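Serpin B3 (Homo sapiens, PDB 4ZK3) is a serpin that probably inhibits papain-like cysteine proteases by the family's trap, in which the cleaved reactive loop inserts into a beta-sheet. Local coordinates at residues K10-L15 with Y29-I34; S22-I27 with V289-D294; E157-L162 with L329-V334; E198-N203 with G385-P390. All blocks are in the same frame, centred on the assembly; numbering follows the deposited sequence.

Contact 1: K10-L15 with Y29-I34; sequences KFMFDL and YSPISI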
# COMPACT_ATOMS: atom_id res chain seq x y z
N LYS A 10 -5.02 9.51 5.23
CA LYS A 10 -4.47 10.84 4.84
C LYS A 10 -3.09 10.76 4.25
O LYS A 10 -2.78 11.38 3.22
CB LYS A 10 -4.46 11.77 6.06
CG LYS A 10 -5.87 12.12 6.59
CD LYS A 10 -5.78 12.94 7.87
CE LYS A 10 -7.14 13.31 8.41
NZ LYS A 10 -7.82 14.29 7.49
N PHE A 11 -2.24 9.99 4.91
CA PHE A 11 -0.90 9.70 4.39
C PHE A 11 -0.98 9.07 3.02
O PHE A 11 -0.23 9.48 2.10
CB PHE A 11 -0.16 8.79 5.39
CG PHE A 11 1.20 8.38 4.96
CD1 PHE A 11 2.14 9.30 4.61
CD2 PHE A 11 1.57 7.01 4.97
CE1 PHE A 11 3.43 8.92 4.25
CE2 PHE A 11 2.83 6.62 4.58
CZ PHE A 11 3.78 7.58 4.21
N MET A 12 -1.91 8.14 2.84
CA MET A 12 -2.19 7.54 1.52
C MET A 12 -2.47 8.61 0.43
O MET A 12 -1.88 8.56 -0.65
CB MET A 12 -3.36 6.52 1.59
CG MET A 12 -3.79 5.85 0.26
SD MET A 12 -5.33 4.98 0.50
CE MET A 12 -6.44 6.34 0.11
N PHE A 13 -3.32 9.59 0.70
CA PHE A 13 -3.55 10.65 -0.30
C PHE A 13 -2.34 11.58 -0.48
O PHE A 13 -2.08 12.03 -1.63
CB PHE A 13 -4.80 11.44 0.00
CG PHE A 13 -6.05 10.70 -0.35
CD1 PHE A 13 -6.34 10.45 -1.68
CD2 PHE A 13 -6.89 10.18 0.64
CE1 PHE A 13 -7.49 9.75 -2.03
CE2 PHE A 13 -8.03 9.47 0.30
CZ PHE A 13 -8.33 9.25 -1.04
N ASP A 14 -1.60 11.83 0.60
CA ASP A 14 -0.43 12.67 0.49
C ASP A 14 0.54 11.95 -0.43
O ASP A 14 1.24 12.58 -1.24
CB ASP A 14 0.26 12.98 1.80
CG ASP A 14 -0.64 13.70 2.79
OD1 ASP A 14 -1.74 14.18 2.46
OD2 ASP A 14 -0.22 13.73 3.96
N LEU A 15 0.57 10.61 -0.35
CA LEU A 15 1.47 9.88 -1.27
C LEU A 15 1.01 10.00 -2.68
O LEU A 15 1.84 10.20 -3.59
CB LEU A 15 1.62 8.40 -0.92
CG LEU A 15 2.45 8.12 0.33
CD1 LEU A 15 2.24 6.67 0.77
CD2 LEU A 15 3.91 8.39 0.25
N TYR A 29 0.12 0.79 -4.82
CA TYR A 29 0.99 0.82 -3.64
C TYR A 29 0.16 0.44 -2.41
O TYR A 29 -1.10 0.45 -2.46
CB TYR A 29 1.64 2.18 -3.41
CG TYR A 29 0.68 3.35 -3.15
CD1 TYR A 29 0.07 4.02 -4.23
CD2 TYR A 29 0.51 3.87 -1.88
CE1 TYR A 29 -0.80 5.10 -4.01
CE2 TYR A 29 -0.33 4.94 -1.65
CZ TYR A 29 -1.00 5.55 -2.72
OH TYR A 29 -1.80 6.67 -2.48
N SER A 30 0.88 0.01 -1.40
CA SER A 30 0.30 -0.28 -0.08
C SER A 30 0.70 0.79 0.90
O SER A 30 1.79 0.74 1.48
CB SER A 30 0.74 -1.63 0.46
OG SER A 30 0.23 -1.74 1.80
N PRO A 31 -0.23 1.69 1.19
CA PRO A 31 0.08 2.71 2.18
C PRO A 31 0.36 2.12 3.56
O PRO A 31 1.19 2.62 4.31
CB PRO A 31 -1.20 3.56 2.24
CG PRO A 31 -2.29 2.72 1.61
CD PRO A 31 -1.59 1.82 0.63
N ILE A 32 -0.31 1.03 3.90
CA ILE A 32 -0.14 0.41 5.24
C ILE A 32 1.24 -0.17 5.39
O ILE A 32 1.87 -0.10 6.48
CB ILE A 32 -1.19 -0.69 5.45
CG1 ILE A 32 -2.47 -0.06 5.96
CG2 ILE A 32 -0.76 -1.65 6.54
CD1 ILE A 32 -2.30 0.58 7.35
N SER A 33 1.75 -0.75 4.31
CA SER A 33 3.14 -1.28 4.31
C SER A 33 4.13 -0.18 4.58
O SER A 33 5.09 -0.33 5.38
CB SER A 33 3.40 -1.97 2.97
OG SER A 33 4.78 -2.26 2.84
N ILE A 34 3.87 0.97 3.99
CA ILE A 34 4.79 2.09 4.17
C ILE A 34 4.66 2.67 5.57
O ILE A 34 5.66 2.94 6.24
CB ILE A 34 4.54 3.14 3.13
CG1 ILE A 34 4.72 2.52 1.76
CG2 ILE A 34 5.52 4.25 3.34
CD1 ILE A 34 4.24 3.37 0.62
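Met12 lays CB and CG alongside the pyrrolidine ring of Pro31, the two side chains pointing the same way with Met12 CG 3.7 Å from Pro31 CG. Helix 4-19 is thereby seated against the first turn of helix 31-42, in the part of the serpin fold known as the shutter, where helix 31-42 begins behind the central beta-sheet. Tyr29 extends the contact along helix 4-19. Its hydroxyl donates to Met12 O at 2.6 Å, coming from above the carbonyl plane rather than within it. The phenol therefore ties a strand residue to the helix backbone, and Phe19 meets the Tyr29 ring edge-to-face.

Beyond the proline the contact is wholly apolar. Ile34 CG2 sits in the plane of the Phe11 ring, at its edge, 3.8 Å from Phe11 CE2. Leu15 CD1 lies above a face of that same ring, offset toward the rim, and reaches tip to tip toward Ile34 CD1 at 3.9 Å. The same methyl lies 3.9 Å from Tyr29 CE2, so one leucine branch joins three partners.

Just before Pro31, the Ser30 backbone N pairs with His330. As the N-cap of helix 31-42, Ser30 accepts through OG from Ser33 N, at 3.1 Å with an N-H...O angle of 158°.

Contact 2: S22-I27 with V289-D294; sequences SKENNI and VEESYD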
# COMPACT_ATOMS: atom_id res chain seq x y z
N SER A 22 5.05 11.31 -11.62
CA SER A 22 5.91 10.47 -12.49
C SER A 22 5.13 10.17 -13.75
O SER A 22 3.89 10.33 -13.78
CB SER A 22 6.25 9.14 -11.83
OG SER A 22 5.19 8.23 -12.07
N LYS A 23 5.86 9.67 -14.76
CA LYS A 23 5.33 9.40 -16.12
C LYS A 23 4.45 8.13 -16.21
O LYS A 23 3.53 8.05 -17.04
CB LYS A 23 6.48 9.31 -17.14
CG LYS A 23 7.34 8.05 -17.02
CD LYS A 23 8.82 8.36 -17.14
CE LYS A 23 9.34 9.08 -15.89
NZ LYS A 23 10.66 9.72 -16.14
N GLU A 24 4.74 7.15 -15.35
CA GLU A 24 3.93 5.92 -15.27
C GLU A 24 2.43 6.25 -15.33
O GLU A 24 1.95 7.15 -14.66
CB GLU A 24 4.26 5.14 -13.98
CG GLU A 24 5.72 4.67 -13.85
CD GLU A 24 6.12 3.65 -14.91
OE1 GLU A 24 5.28 2.76 -15.20
OE2 GLU A 24 7.27 3.74 -15.43
N ASN A 25 1.71 5.55 -16.18
CA ASN A 25 0.28 5.72 -16.29
C ASN A 25 -0.42 5.13 -15.04
O ASN A 25 -1.18 5.82 -14.36
CB ASN A 25 -0.22 5.02 -17.55
CG ASN A 25 0.42 5.55 -18.83
OD1 ASN A 25 1.01 6.64 -18.88
ND2 ASN A 25 0.31 4.76 -19.87
N ASN A 26 -0.13 3.87 -14.74
CA ASN A 26 -0.71 3.20 -13.56
C ASN A 26 0.03 3.49 -12.27
O ASN A 26 1.29 3.67 -12.29
CB ASN A 26 -0.71 1.70 -13.79
CG ASN A 26 -1.45 1.36 -15.02
OD1 ASN A 26 -2.25 2.16 -15.46
ND2 ASN A 26 -1.25 0.18 -15.56
N ILE A 27 -0.72 3.45 -11.15
CA ILE A 27 -0.19 3.71 -9.82
C ILE A 27 -0.75 2.56 -8.93
O ILE A 27 -1.89 2.17 -9.06
CB ILE A 27 -0.70 5.08 -9.30
CG1 ILE A 27 -0.02 6.25 -10.06
CG2 ILE A 27 -0.55 5.21 -7.78
CD1 ILE A 27 -0.72 7.56 -9.76
N VAL A 289 -1.16 -4.83 -12.42
CA VAL A 289 -0.33 -3.67 -12.27
C VAL A 289 0.89 -3.99 -11.37
O VAL A 289 0.72 -4.53 -10.27
CB VAL A 289 -1.13 -2.51 -11.67
CG1 VAL A 289 -0.24 -1.33 -11.30
CG2 VAL A 289 -2.25 -2.06 -12.61
N GLU A 290 2.07 -3.54 -11.80
CA GLU A 290 3.28 -3.72 -11.08
C GLU A 290 4.03 -2.41 -11.06
O GLU A 290 4.34 -1.88 -12.10
CB GLU A 290 4.08 -4.81 -11.76
CG GLU A 290 3.31 -6.09 -11.92
CD GLU A 290 4.19 -7.25 -12.37
OE1 GLU A 290 3.89 -7.85 -13.42
OE2 GLU A 290 5.15 -7.61 -11.62
N GLU A 291 4.25 -1.83 -9.90
CA GLU A 291 4.99 -0.58 -9.87
C GLU A 291 6.01 -0.52 -8.75
O GLU A 291 5.84 -1.17 -7.68
CB GLU A 291 4.03 0.60 -9.71
CG GLU A 291 2.92 0.72 -10.76
CD GLU A 291 3.37 1.08 -12.17
OE1 GLU A 291 4.42 1.75 -12.37
OE2 GLU A 291 2.63 0.69 -13.06
N SER A 292 7.04 0.28 -8.97
CA SER A 292 8.10 0.56 -7.99
C SER A 292 8.20 2.03 -7.62
O SER A 292 8.02 2.87 -8.45
CB SER A 292 9.44 0.14 -8.57
OG SER A 292 9.44 -1.24 -8.84
N TYR A 293 8.60 2.34 -6.39
CA TYR A 293 8.76 3.71 -5.95
C TYR A 293 10.02 3.83 -5.17
O TYR A 293 10.26 3.04 -4.25
CB TYR A 293 7.56 4.24 -5.11
CG TYR A 293 6.25 4.04 -5.85
CD1 TYR A 293 5.58 2.81 -5.82
CD2 TYR A 293 5.74 5.04 -6.65
CE1 TYR A 293 4.43 2.64 -6.55
CE2 TYR A 293 4.61 4.86 -7.38
CZ TYR A 293 3.95 3.66 -7.31
OH TYR A 293 2.85 3.49 -8.09
N ASP A 294 10.85 4.82 -5.56
CA ASP A 294 11.94 5.29 -4.70
C ASP A 294 11.36 6.39 -3.88
O ASP A 294 11.05 7.45 -4.43
CB ASP A 294 13.10 5.86 -5.52
CG ASP A 294 14.29 6.20 -4.65
OD1 ASP A 294 14.10 6.73 -3.53
OD2 ASP A 294 15.41 5.90 -5.11
O HOH W 1 2.81 2.03 -15.28
O HOH W 2 3.44 4.42 -10.75
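Glu24 and Glu291 bring their carboxylates together at an angle, the planes 49° apart and Glu24 OE1 only 3.1 Å from Glu291 OE1. A water bridges the two acids, donating to Glu24 OE1 at 2.6 Å and to Glu291 OE2 at an equal distance. Glu24 is exposed and poorly ordered, so its detail should be read with caution, but such proximity would be expected to favour protonation of one acid. Glu291 bends at chi2 (-69°), which puts its CD 3.3 Å from Asn26 O.

Asn26 crosses Val289 slantwise. Its CB rests near Val289 CG1, while ND2 lies 3.8 Å from Val289 CG2. The amide owes its orientation to the C-terminal tail, with OD1 accepting from Ser388 N and ND2 donating to Ser389 O.

Tyr293 meets Ile27 at about a right angle, its hydroxyl oxygen 3.5 Å from Ile27 CA and also close to CG2. That OH is hydrogen-bonded to Phe28 N. A second water lies 2.9 Å from Tyr293 OH and donates to Asn26 O. Phe19 stacks on the Tyr293 ring.

Bridged by two waters, one between the acids and one at the tyrosine hydroxyl, this seam joins the chain entering strand 27-29 to the face of strand 289-294, and is part of the junction between beta-sheets B and A of the serpin fold.

Contact 3: E157-L162 with L329-V334; sequences EKIKNL and LHKAFV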
# COMPACT_ATOMS: atom_id res chain seq x y z
N GLU A 157 5.97 -15.00 -4.03
CA GLU A 157 6.90 -14.55 -5.06
C GLU A 157 6.51 -13.44 -5.98
O GLU A 157 7.17 -13.31 -7.03
CB GLU A 157 7.40 -15.74 -5.92
CG GLU A 157 8.30 -16.66 -5.16
CD GLU A 157 7.61 -17.95 -4.78
OE1 GLU A 157 8.03 -19.01 -5.35
OE2 GLU A 157 6.65 -17.91 -3.97
N LYS A 158 5.49 -12.63 -5.63
CA LYS A 158 5.06 -11.52 -6.51
C LYS A 158 5.92 -10.28 -6.45
O LYS A 158 5.87 -9.44 -7.36
CB LYS A 158 3.62 -11.06 -6.17
CG LYS A 158 2.55 -12.12 -6.42
CD LYS A 158 2.69 -12.82 -7.78
CE LYS A 158 1.75 -13.99 -7.86
NZ LYS A 158 1.94 -14.69 -9.12
N ILE A 159 6.60 -10.05 -5.31
CA ILE A 159 7.50 -8.90 -5.21
C ILE A 159 8.93 -9.45 -5.28
O ILE A 159 9.42 -10.03 -4.31
CB ILE A 159 7.31 -8.12 -3.89
CG1 ILE A 159 5.84 -7.74 -3.78
CG2 ILE A 159 8.24 -6.92 -3.89
CD1 ILE A 159 5.37 -6.80 -4.89
N LYS A 160 9.53 -9.29 -6.45
CA LYS A 160 10.91 -9.70 -6.67
C LYS A 160 11.82 -8.54 -6.69
O LYS A 160 11.45 -7.47 -7.12
CB LYS A 160 10.99 -10.40 -8.01
CG LYS A 160 10.16 -11.68 -8.14
CD LYS A 160 10.64 -12.45 -9.42
CE LYS A 160 10.11 -13.82 -9.49
NZ LYS A 160 8.64 -13.76 -9.37
N ASN A 161 13.06 -8.73 -6.22
CA ASN A 161 14.10 -7.72 -6.36
C ASN A 161 13.70 -6.37 -5.68
O ASN A 161 13.94 -5.27 -6.19
CB ASN A 161 14.54 -7.58 -7.83
CG ASN A 161 15.90 -6.87 -7.98
OD1 ASN A 161 16.01 -5.82 -8.61
ND2 ASN A 161 16.94 -7.47 -7.43
N LEU A 162 13.09 -6.45 -4.51
CA LEU A 162 12.59 -5.25 -3.85
C LEU A 162 13.65 -4.16 -3.79
O LEU A 162 13.36 -3.03 -4.09
CB LEU A 162 12.09 -5.60 -2.43
CG LEU A 162 11.70 -4.35 -1.60
CD1 LEU A 162 10.52 -3.57 -2.21
CD2 LEU A 162 11.45 -4.77 -0.16
N LEU A 329 12.43 2.26 -0.20
CA LEU A 329 11.96 1.66 -1.44
C LEU A 329 10.62 0.91 -1.23
O LEU A 329 10.38 0.32 -0.17
CB LEU A 329 12.97 0.66 -1.94
CG LEU A 329 14.37 1.19 -2.22
CD1 LEU A 329 15.09 0.05 -2.84
CD2 LEU A 329 14.34 2.36 -3.18
N HIS A 330 9.78 0.96 -2.24
CA HIS A 330 8.46 0.30 -2.24
C HIS A 330 8.21 -0.30 -3.59
O HIS A 330 8.48 0.33 -4.63
CB HIS A 330 7.38 1.31 -1.93
CG HIS A 330 6.02 0.72 -1.70
ND1 HIS A 330 5.68 0.01 -0.55
CD2 HIS A 330 4.89 0.77 -2.44
CE1 HIS A 330 4.41 -0.36 -0.62
NE2 HIS A 330 3.93 0.05 -1.77
N LYS A 331 7.61 -1.49 -3.57
CA LYS A 331 7.21 -2.17 -4.76
C LYS A 331 5.87 -2.92 -4.52
O LYS A 331 5.64 -3.52 -3.49
CB LYS A 331 8.34 -3.13 -5.16
CG LYS A 331 8.25 -3.59 -6.59
CD LYS A 331 9.47 -4.39 -7.02
CE LYS A 331 9.27 -4.90 -8.43
NZ LYS A 331 10.54 -5.53 -8.91
N ALA A 332 5.02 -2.94 -5.52
CA ALA A 332 3.66 -3.43 -5.34
C ALA A 332 3.14 -4.08 -6.62
O ALA A 332 3.55 -3.71 -7.73
CB ALA A 332 2.72 -2.30 -4.89
N PHE A 333 2.24 -5.04 -6.42
CA PHE A 333 1.67 -5.90 -7.48
C PHE A 333 0.19 -6.12 -7.21
O PHE A 333 -0.20 -6.39 -6.06
CB PHE A 333 2.38 -7.27 -7.39
CG PHE A 333 1.75 -8.37 -8.22
CD1 PHE A 333 0.67 -9.13 -7.74
CD2 PHE A 333 2.27 -8.69 -9.47
CE1 PHE A 333 0.07 -10.15 -8.52
CE2 PHE A 333 1.72 -9.76 -10.24
CZ PHE A 333 0.62 -10.48 -9.76
N VAL A 334 -0.65 -6.04 -8.24
CA VAL A 334 -2.01 -6.53 -8.11
C VAL A 334 -2.39 -7.21 -9.42
O VAL A 334 -2.00 -6.74 -10.51
CB VAL A 334 -3.03 -5.37 -7.78
CG1 VAL A 334 -2.99 -4.27 -8.83
CG2 VAL A 334 -4.43 -5.87 -7.50
O HOH W 3 8.57 -8.14 -8.70
O HOH W 4 12.87 -4.25 -8.32
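Lys331 rises from its strand into the loop 157-162, and each level of its side chain meets a different partner. CB touches two apolar branches, 3.7 Å from Leu162 CD1 and 4.0 Å from Ile159 CG2; both of these side chains slide past the lysine in the opposite direction. CG, anti to the backbone N (chi1 -162°), packs against Ser292 of the neighbouring strand. With every later torsion also anti, the chain stays extended, so that CD and CE pass close to Lys160 O before NZ donates to that oxygen at 2.8 Å, nearly along the C=O axis. A water 2.7 Å from Lys331 NZ accepts from it and donates to Asn161 O; another accepts only weakly from NZ and also receives Lys160 N. The charge is thus gripped by loop carbonyls, directly or through solvent.

Lys158 uses its aliphatic stem instead. Its chain bends at chi2 (-46°) and CD comes over one face of the Phe333 ring, 3.9 Å from the centroid and 20° off the normal, a CH-pi contact. Between the two lysines Ile159 CD1 presses onto the strand backbone at Lys331 O and Ala332 CA, and touches Phe333 CB at 3.9 Å.

Ile159 and Leu162 also reach Ala344 and Ala348 on strand 340-351. The loop after helix 140-153 packing across the central sheet is a general serpin feature; strand 340-351, paired with 325-336 on one side and 174-185 on the other, is what marks the relaxed, loop-inserted form.

Contact 4: E198-N203 with G385-P390; sequences EKFWPN and GRFSSP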
# COMPACT_ATOMS: atom_id res chain seq x y z
N GLU A 198 -12.50 -6.22 -25.54
CA GLU A 198 -13.15 -4.94 -25.83
C GLU A 198 -12.09 -3.92 -25.84
O GLU A 198 -10.92 -4.19 -25.54
CB GLU A 198 -14.17 -4.50 -24.77
CG GLU A 198 -15.19 -5.55 -24.44
CD GLU A 198 -16.26 -5.02 -23.51
OE1 GLU A 198 -16.12 -3.88 -22.98
OE2 GLU A 198 -17.26 -5.73 -23.34
N LYS A 199 -12.51 -2.72 -26.21
CA LYS A 199 -11.61 -1.61 -26.17
C LYS A 199 -11.58 -1.02 -24.76
O LYS A 199 -12.58 -1.01 -24.10
CB LYS A 199 -12.08 -0.57 -27.17
CG LYS A 199 -12.17 -1.18 -28.56
CD LYS A 199 -12.53 -0.15 -29.61
CE LYS A 199 -12.83 -0.87 -30.92
NZ LYS A 199 -12.77 0.12 -32.02
N PHE A 200 -10.42 -0.56 -24.35
CA PHE A 200 -10.26 0.26 -23.18
C PHE A 200 -9.71 1.55 -23.68
O PHE A 200 -8.75 1.52 -24.44
CB PHE A 200 -9.21 -0.33 -22.20
CG PHE A 200 -9.10 0.42 -20.91
CD1 PHE A 200 -8.24 1.46 -20.79
CD2 PHE A 200 -9.86 0.07 -19.81
CE1 PHE A 200 -8.10 2.15 -19.61
CE2 PHE A 200 -9.73 0.73 -18.62
CZ PHE A 200 -8.86 1.79 -18.51
N TRP A 201 -10.31 2.67 -23.29
CA TRP A 201 -9.91 4.00 -23.80
C TRP A 201 -9.13 4.75 -22.72
O TRP A 201 -9.71 5.21 -21.76
CB TRP A 201 -11.13 4.88 -24.20
CG TRP A 201 -12.07 4.42 -25.35
CD1 TRP A 201 -13.23 3.71 -25.22
CD2 TRP A 201 -11.98 4.77 -26.75
NE1 TRP A 201 -13.85 3.55 -26.45
CE2 TRP A 201 -13.09 4.18 -27.41
CE3 TRP A 201 -11.07 5.49 -27.52
CZ2 TRP A 201 -13.29 4.28 -28.79
CZ3 TRP A 201 -11.27 5.58 -28.91
CH2 TRP A 201 -12.37 4.98 -29.52
N PRO A 202 -7.80 4.86 -22.87
CA PRO A 202 -7.04 5.66 -21.92
C PRO A 202 -7.29 7.13 -22.08
O PRO A 202 -7.22 7.86 -21.09
CB PRO A 202 -5.60 5.31 -22.23
CG PRO A 202 -5.70 3.97 -22.89
CD PRO A 202 -6.92 4.06 -23.72
N ASN A 203 -7.56 7.55 -23.32
CA ASN A 203 -7.99 8.92 -23.65
C ASN A 203 -9.25 8.85 -24.46
O ASN A 203 -9.70 7.76 -24.85
CB ASN A 203 -6.91 9.63 -24.47
CG ASN A 203 -5.60 9.75 -23.70
OD1 ASN A 203 -5.50 10.51 -22.74
ND2 ASN A 203 -4.59 8.99 -24.12
N GLY A 385 -4.77 2.36 -5.81
CA GLY A 385 -4.27 2.41 -7.16
C GLY A 385 -5.08 3.17 -8.16
O GLY A 385 -6.24 3.53 -7.92
N ARG A 386 -4.43 3.43 -9.28
CA ARG A 386 -5.08 4.01 -10.45
C ARG A 386 -4.71 3.17 -11.65
O ARG A 386 -3.51 2.87 -11.88
CB ARG A 386 -4.60 5.43 -10.72
CG ARG A 386 -5.11 5.93 -12.09
CD ARG A 386 -4.65 7.31 -12.40
NE ARG A 386 -3.29 7.32 -12.81
CZ ARG A 386 -2.46 8.37 -12.75
NH1 ARG A 386 -2.80 9.53 -12.21
NH2 ARG A 386 -1.24 8.24 -13.24
N PHE A 387 -5.74 2.73 -12.35
CA PHE A 387 -5.57 2.01 -13.62
C PHE A 387 -5.89 2.93 -14.79
O PHE A 387 -7.05 3.23 -15.01
CB PHE A 387 -6.55 0.85 -13.69
CG PHE A 387 -6.28 -0.08 -14.85
CD1 PHE A 387 -5.12 -0.86 -14.88
CD2 PHE A 387 -7.17 -0.15 -15.94
CE1 PHE A 387 -4.88 -1.72 -15.94
CE2 PHE A 387 -6.94 -1.03 -16.99
CZ PHE A 387 -5.79 -1.81 -16.98
N SER A 388 -4.86 3.37 -15.51
CA SER A 388 -4.98 4.30 -16.61
C SER A 388 -4.91 3.63 -17.96
O SER A 388 -5.45 4.13 -18.94
CB SER A 388 -3.84 5.32 -16.52
OG SER A 388 -3.95 6.07 -15.31
N SER A 389 -4.13 2.54 -18.05
CA SER A 389 -3.99 1.78 -19.29
C SER A 389 -3.48 0.38 -19.09
O SER A 389 -2.56 0.20 -18.31
CB SER A 389 -2.99 2.46 -20.22
OG SER A 389 -2.84 1.69 -21.42
N PRO A 390 -4.00 -0.59 -19.87
CA PRO A 390 -3.20 -1.80 -19.97
C PRO A 390 -1.90 -1.54 -20.72
O PRO A 390 -1.67 -0.48 -21.31
CB PRO A 390 -4.09 -2.77 -20.76
CG PRO A 390 -5.01 -1.91 -21.53
CD PRO A 390 -5.09 -0.55 -20.85
OXT PRO A 390 -1.01 -2.38 -20.71
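Phe200 and Phe387 form the tight part of this contact: the edge of Phe387 is turned toward the face of Phe200 in an offset edge-to-face pair, centroids 5.2 Å apart and planes at 76°. Phe387 CE2 stands above the Phe200 ring near its rim, and the rings come closest at 3.6 Å, from Phe200 CZ to Phe387 CD2. With Phe200 CG anti to the backbone N (chi1 -175°), the ring starts out toward the chain end. There the rim meets a backbone oxygen, Ser388 O, near the ring plane and 3.4 Å from Phe200 CE1. Ser388 O is buried here without a hydrogen-bond partner, and Pro202 CB borders it at 3.5 Å.

In the serpin fold this is where strand 196-201, of beta-sheet C, meets the end of strand 380-387, of beta-sheet B; Phe287 and Phe369 continue the aromatic cluster around Phe387.

Toward solvent the packing thins. Exposed Pro390 makes an oblique touch, its CD 3.7 Å from Phe200 CD1, and Pro202 CG is no nearer than 3.9 Å to Ser389 OG. Polar partners also hold the tail: Asn25 O accepts from Ser388 OG, and in the exposed C-terminal carboxylate Pro390 O takes a hydrogen bond from Lys208 NZ as well as a very short one from Ser389 OG.

Overall arrangement
From the N terminus, contact 1 closes first, folding helix 4-19 back onto helix 31-42 across a short connection that includes the start of strand 27-29. Contact 2 starts inside that connection and crosses contact 1, carrying the chain before strand 27-29 to strand 276-294, 262 residues on. Contact 3 opens after contact 1 has closed and crosses contact 2; their strands, 276-294 and 325-336, are neighbours, joined by backbone pairs such as Tyr293 N with His330 O. Contact 4 closes last, crossing contacts 2 and 3, and its strand 380-387 meets Asn25 O through Arg386 NH2. None is nested in another. Together they join the helices behind the central sheet, the loop packed on its face after helix 140-153, and the region of sheets B and C.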